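Local coordinates for protein threonine phosphate decarboxylase-like enzyme (Sulfurospirillum multivorans, PDB 6OUX) that decarboxylates L-serine O-phosphate to ethanolamine O-phosphate with the help of pyridoxal phosphate, supplying the linker precursor for norcobamide biosynthesis, at residues I212-L224 and Y295-C307. Sequence-based numbering, arbitrary orientation.
Sequences IHFAYEDEALTCL and YEEARKQYIKEMC
Arg299 lays one face of its guanidinium under Cys223, whose CB sits 3.4 Å from NH2, while the edge of the same flat group reads out the backbone of the loop. In this PLP-dependent enzyme of the aminotransferase fold (fold type I), 212-224 belongs to the loop between strand 204-208 of the seven-stranded mixed sheet and helix 227-232, and it packs against the long helix 289-314. The arginine chain runs out with CG trans to the backbone N (chi1 -174°) and then bends at chi3, which brings the guanidinium into the curve of the loop. There NH1 donates to His213 O at 3.0 Å and NH2 to Leu221 O at 2.9 Å, both acceptors lying in the guanidinium plane. One turn back on the helix, Glu296 takes the NE and NH2 side with both carboxylate oxygens, a side-on salt bridge that fixes the rotation of the group and probably tempers its buried charge. Glu296 OE2 also reaches Cys223 N through a water.

Farther along the helix the contact turns greasy. Ile303 points into the loop: CG2 touches Tyr216 CD1 at 3.8 Å and Leu221 CD2, while CG1 lies against Phe214 O. Leu221, projecting from the end of a type I turn that starts at Asp218, also rests CB on the aliphatic part of Lys300. On the buried flank the Phe214 and Tyr302 rings meet obliquely, planes 70° apart, with CE1 of the phenylalanine 3.6 Å from CD2 of the tyrosine; Tyr302 OH is held by Gly372 O. Back at the guanidinium, one water accepts from Arg299 NH1 at 2.9 Å and lies within hydrogen-bonding reach of Ala215 O and Thr222 O, between two limbs of the loop.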
loop_
_atom_site.group_PDB
_atom_site.type_symbol
_atom_site.label_atom_id
_atom_site.label_comp_id
_atom_site.label_asym_id
_atom_site.label_seq_id
_atom_site.Cartn_x
_atom_site.Cartn_y
_atom_site.Cartn_z
ATOM N N ILE A 212 -11.901 -11.648 14.854
ATOM C CA ILE A 212 -12.977 -11.669 15.837
ATOM C C ILE A 212 -14.360 -11.942 15.184
ATOM O O ILE A 212 -15.268 -12.419 15.831
ATOM C CB ILE A 212 -13.039 -10.371 16.687
ATOM C CG1 ILE A 212 -13.805 -10.631 18.011
ATOM C CG2 ILE A 212 -13.592 -9.197 15.896
ATOM C CD1 ILE A 212 -13.689 -9.541 19.034
ATOM N N HIS A 213 -14.468 -11.703 13.901
ATOM C CA HIS A 213 -15.723 -11.994 13.145
ATOM C C HIS A 213 -16.019 -13.513 13.093
ATOM O O HIS A 213 -17.125 -13.908 12.796
ATOM C CB HIS A 213 -15.596 -11.506 11.685
ATOM C CG HIS A 213 -15.994 -10.102 11.454
ATOM N ND1 HIS A 213 -15.972 -9.122 12.434
ATOM C CD2 HIS A 213 -16.350 -9.479 10.301
ATOM C CE1 HIS A 213 -16.316 -7.969 11.887
ATOM N NE2 HIS A 213 -16.572 -8.166 10.607
ATOM N N PHE A 214 -15.036 -14.360 13.368
ATOM C CA PHE A 214 -15.170 -15.819 13.415
ATOM C C PHE A 214 -15.486 -16.364 14.771
ATOM O O PHE A 214 -15.842 -17.525 14.855
ATOM C CB PHE A 214 -13.929 -16.497 12.805
ATOM C CG PHE A 214 -13.567 -15.909 11.478
ATOM C CD1 PHE A 214 -14.467 -15.999 10.417
ATOM C CD2 PHE A 214 -12.436 -15.162 11.314
ATOM C CE1 PHE A 214 -14.180 -15.396 9.212
ATOM C CE2 PHE A 214 -12.134 -14.563 10.090
ATOM C CZ PHE A 214 -13.023 -14.663 9.055
ATOM N N ALA A 215 -15.483 -15.529 15.803
ATOM C CA ALA A 215 -15.761 -15.994 17.176
ATOM C C ALA A 215 -17.239 -15.768 17.531
ATOM O O ALA A 215 -17.996 -14.990 16.878
ATOM C CB ALA A 215 -14.858 -15.279 18.187
ATOM N N TYR A 216 -17.667 -16.451 18.573
ATOM C CA TYR A 216 -19.044 -16.254 19.003
ATOM C C TYR A 216 -19.136 -16.508 20.489
ATOM O O TYR A 216 -18.397 -17.326 20.995
ATOM C CB TYR A 216 -20.024 -17.141 18.184
ATOM C CG TYR A 216 -19.752 -18.611 18.248
ATOM C CD1 TYR A 216 -18.845 -19.195 17.377
ATOM C CD2 TYR A 216 -20.330 -19.418 19.225
ATOM C CE1 TYR A 216 -18.526 -20.518 17.452
ATOM C CE2 TYR A 216 -20.035 -20.788 19.292
ATOM C CZ TYR A 216 -19.125 -21.322 18.403
ATOM O OH TYR A 216 -18.796 -22.634 18.438
ATOM N N GLU A 217 -19.997 -15.744 21.136
ATOM C CA GLU A 217 -20.299 -15.896 22.554
ATOM C C GLU A 217 -21.727 -16.400 22.824
ATOM O O GLU A 217 -22.012 -16.695 23.961
ATOM C CB GLU A 217 -20.008 -14.580 23.310
ATOM C CG GLU A 217 -18.493 -14.351 23.445
ATOM C CD GLU A 217 -18.121 -13.135 24.292
ATOM O OE1 GLU A 217 -18.944 -12.779 25.206
ATOM O OE2 GLU A 217 -17.037 -12.528 24.031
ATOM N N ASP A 218 -22.579 -16.492 21.795
ATOM C CA ASP A 218 -23.980 -16.935 21.898
ATOM C C ASP A 218 -24.304 -17.801 20.692
ATOM O O ASP A 218 -23.616 -17.735 19.642
ATOM C CB ASP A 218 -24.970 -15.767 22.007
ATOM C CG ASP A 218 -24.958 -14.826 20.806
ATOM O OD1 ASP A 218 -24.107 -14.940 19.888
ATOM O OD2 ASP A 218 -25.856 -13.962 20.737
ATOM N N GLU A 219 -25.330 -18.634 20.821
ATOM C CA GLU A 219 -25.700 -19.537 19.721
ATOM C C GLU A 219 -26.258 -18.825 18.494
ATOM O O GLU A 219 -26.153 -19.323 17.382
ATOM C CB GLU A 219 -26.702 -20.589 20.205
ATOM C CG GLU A 219 -26.041 -21.735 20.935
ATOM C CD GLU A 219 -25.310 -22.673 19.981
ATOM O OE1 GLU A 219 -24.066 -22.544 19.818
ATOM O OE2 GLU A 219 -25.993 -23.542 19.382
ATOM N N ALA A 220 -26.830 -17.659 18.677
ATOM C CA ALA A 220 -27.339 -16.873 17.568
ATOM C C ALA A 220 -26.188 -16.340 16.706
ATOM O O ALA A 220 -26.444 -15.787 15.703
ATOM C CB ALA A 220 -28.134 -15.693 18.108
ATOM N N LEU A 221 -24.926 -16.483 17.139
ATOM C CA LEU A 221 -23.794 -15.947 16.399
ATOM C C LEU A 221 -23.895 -14.437 16.189
ATOM O O LEU A 221 -23.681 -13.912 15.121
ATOM C CB LEU A 221 -23.579 -16.702 15.099
ATOM C CG LEU A 221 -23.547 -18.242 15.171
ATOM C CD1 LEU A 221 -23.364 -18.792 13.782
ATOM C CD2 LEU A 221 -22.516 -18.874 16.116
ATOM N N THR A 222 -24.141 -13.730 17.259
ATOM C CA THR A 222 -24.087 -12.259 17.279
ATOM C C THR A 222 -22.657 -11.793 16.950
ATOM O O THR A 222 -21.698 -12.293 17.547
ATOM C CB THR A 222 -24.545 -11.706 18.650
ATOM O OG1 THR A 222 -25.802 -12.283 19.034
ATOM C CG2 THR A 222 -24.717 -10.158 18.613
ATOM N N CYS A 223 -22.492 -10.898 15.975
ATOM C CA CYS A 223 -21.155 -10.469 15.570
ATOM C C CYS A 223 -20.537 -9.745 16.763
ATOM O O CYS A 223 -21.181 -8.937 17.389
ATOM C CB CYS A 223 -21.173 -9.557 14.390
ATOM S SG CYS A 223 -19.532 -9.251 13.705
ATOM N N LEU A 224 -19.314 -10.099 17.094
ATOM C CA LEU A 224 -18.586 -9.512 18.205
ATOM C C LEU A 224 -17.773 -8.392 17.667
ATOM O O LEU A 224 -17.451 -8.379 16.492
ATOM C CB LEU A 224 -17.638 -10.545 18.829
ATOM C CG LEU A 224 -18.336 -11.753 19.462
ATOM C CD1 LEU A 224 -17.352 -12.876 19.688
ATOM C CD2 LEU A 224 -19.021 -11.331 20.763
ATOM N N TYR A 295 -23.273 -9.882 3.845
ATOM C CA TYR A 295 -22.007 -10.247 4.466
ATOM C C TYR A 295 -22.242 -11.026 5.761
ATOM O O TYR A 295 -21.497 -11.961 6.099
ATOM C CB TYR A 295 -21.123 -9.026 4.720
ATOM C CG TYR A 295 -19.960 -9.407 5.620
ATOM C CD1 TYR A 295 -18.966 -10.254 5.129
ATOM C CD2 TYR A 295 -19.931 -9.067 6.984
ATOM C CE1 TYR A 295 -17.919 -10.688 5.908
ATOM C CE2 TYR A 295 -18.868 -9.482 7.797
ATOM C CZ TYR A 295 -17.854 -10.312 7.236
ATOM O OH TYR A 295 -16.775 -10.870 7.943
ATOM N N GLU A 296 -23.162 -10.544 6.545
ATOM C CA GLU A 296 -23.495 -11.216 7.782
ATOM C C GLU A 296 -23.945 -12.662 7.546
ATOM O O GLU A 296 -23.623 -13.570 8.334
ATOM C CB GLU A 296 -24.542 -10.369 8.426
ATOM C CG GLU A 296 -24.902 -10.643 9.784
ATOM C CD GLU A 296 -23.759 -10.574 10.797
ATOM O OE1 GLU A 296 -22.637 -10.106 10.548
ATOM O OE2 GLU A 296 -24.068 -11.095 11.858
ATOM N N GLU A 297 -24.754 -12.895 6.490
ATOM C CA GLU A 297 -25.100 -14.246 6.148
ATOM C C GLU A 297 -23.858 -15.086 5.823
ATOM O O GLU A 297 -23.788 -16.222 6.225
ATOM C CB GLU A 297 -26.061 -14.284 4.942
ATOM C CG GLU A 297 -27.418 -13.664 5.115
ATOM C CD GLU A 297 -28.164 -13.423 3.786
ATOM O OE1 GLU A 297 -27.692 -13.762 2.671
ATOM O OE2 GLU A 297 -29.260 -12.945 3.896
ATOM N N ALA A 298 -22.905 -14.554 5.053
ATOM C CA ALA A 298 -21.679 -15.247 4.707
ATOM C C ALA A 298 -20.713 -15.532 5.911
ATOM O O ALA A 298 -19.956 -16.526 5.911
ATOM C CB ALA A 298 -20.896 -14.414 3.690
ATOM N N ARG A 299 -20.733 -14.613 6.872
ATOM C CA ARG A 299 -19.920 -14.730 8.086
ATOM C C ARG A 299 -20.483 -15.874 8.939
ATOM O O ARG A 299 -19.755 -16.764 9.285
ATOM C CB ARG A 299 -19.988 -13.412 8.823
ATOM C CG ARG A 299 -19.077 -13.311 10.052
ATOM C CD ARG A 299 -19.224 -12.053 10.870
ATOM N NE ARG A 299 -20.551 -12.010 11.484
ATOM C CZ ARG A 299 -20.940 -12.675 12.584
ATOM N NH1 ARG A 299 -20.087 -13.407 13.316
ATOM N NH2 ARG A 299 -22.196 -12.544 13.000
ATOM N N LYS A 300 -21.794 -15.885 9.164
ATOM C CA LYS A 300 -22.435 -16.950 9.909
ATOM C C LYS A 300 -22.368 -18.309 9.244
ATOM O O LYS A 300 -22.138 -19.296 9.921
ATOM C CB LYS A 300 -23.891 -16.651 10.265
ATOM C CG LYS A 300 -24.065 -15.504 11.216
ATOM C CD LYS A 300 -25.465 -15.484 11.841
ATOM C CE LYS A 300 -26.396 -14.504 11.201
ATOM N NZ LYS A 300 -26.824 -13.383 12.088
ATOM N N GLN A 301 -22.494 -18.335 7.918
ATOM C CA GLN A 301 -22.322 -19.547 7.158
ATOM C C GLN A 301 -20.937 -20.113 7.323
ATOM O O GLN A 301 -20.762 -21.343 7.505
ATOM C CB GLN A 301 -22.617 -19.227 5.685
ATOM C CG GLN A 301 -22.386 -20.298 4.657
ATOM C CD GLN A 301 -22.706 -19.795 3.255
ATOM O OE1 GLN A 301 -22.551 -18.592 2.947
ATOM N NE2 GLN A 301 -23.108 -20.689 2.404
ATOM N N TYR A 302 -19.932 -19.242 7.223
ATOM C CA TYR A 302 -18.554 -19.646 7.434
ATOM C C TYR A 302 -18.273 -20.154 8.878
ATOM O O TYR A 302 -17.578 -21.157 9.050
ATOM C CB TYR A 302 -17.578 -18.531 7.075
ATOM C CG TYR A 302 -16.141 -19.004 7.089
ATOM C CD1 TYR A 302 -15.634 -19.867 6.167
ATOM C CD2 TYR A 302 -15.302 -18.607 8.099
ATOM C CE1 TYR A 302 -14.310 -20.307 6.216
ATOM C CE2 TYR A 302 -13.986 -19.038 8.161
ATOM C CZ TYR A 302 -13.485 -19.849 7.194
ATOM O OH TYR A 302 -12.173 -20.236 7.332
ATOM N N ILE A 303 -18.770 -19.482 9.895
ATOM C CA ILE A 303 -18.606 -20.005 11.248
ATOM C C ILE A 303 -19.252 -21.400 11.383
ATOM O O ILE A 303 -18.653 -22.331 12.021
ATOM C CB ILE A 303 -19.228 -19.065 12.271
ATOM C CG1 ILE A 303 -18.443 -17.771 12.344
ATOM C CG2 ILE A 303 -19.413 -19.695 13.650
ATOM C CD1 ILE A 303 -19.145 -16.705 13.153
ATOM N N LYS A 304 -20.426 -21.586 10.778
ATOM C CA LYS A 304 -21.101 -22.894 10.864
ATOM C C LYS A 304 -20.272 -23.950 10.178
ATOM O O LYS A 304 -20.095 -25.045 10.713
ATOM C CB LYS A 304 -22.542 -22.878 10.359
ATOM C CG LYS A 304 -23.477 -22.110 11.294
ATOM C CD LYS A 304 -24.904 -22.017 10.739
ATOM C CE LYS A 304 -25.651 -20.913 11.498
ATOM N NZ LYS A 304 -26.900 -20.502 10.825
ATOM N N GLU A 305 -19.663 -23.616 9.038
ATOM C CA GLU A 305 -18.811 -24.563 8.432
ATOM C C GLU A 305 -17.528 -24.860 9.246
ATOM O O GLU A 305 -17.128 -26.017 9.261
ATOM C CB GLU A 305 -18.496 -24.136 6.982
ATOM C CG GLU A 305 -17.583 -25.009 6.180
ATOM C CD GLU A 305 -17.905 -26.503 6.228
ATOM O OE1 GLU A 305 -19.136 -26.811 6.230
ATOM O OE2 GLU A 305 -16.916 -27.344 6.273
ATOM N N MET A 306 -16.849 -23.830 9.770
ATOM C CA MET A 306 -15.674 -24.007 10.623
ATOM C C MET A 306 -15.997 -24.970 11.774
ATOM O O MET A 306 -15.145 -25.789 12.148
ATOM C CB MET A 306 -15.213 -22.690 11.264
ATOM C CG MET A 306 -14.283 -21.833 10.418
ATOM S SD MET A 306 -12.720 -22.555 9.894
ATOM C CE MET A 306 -12.136 -23.447 11.126
ATOM N N CYS A 307 -17.132 -24.780 12.410
ATOM C CA CYS A 307 -17.569 -25.699 13.480
ATOM C C CYS A 307 -17.647 -27.133 12.951
ATOM O O CYS A 307 -17.129 -28.048 13.562
ATOM C CB CYS A 307 -18.868 -25.251 14.064
ATOM S SG CYS A 307 -18.747 -23.753 15.058
HETATM O O HOH W 1 -20.529 -14.512 16.008
HETATM O O HOH W 2 -28.077 -15.551 13.555
HETATM O O HOH W 3 -24.667 -10.233 14.323
#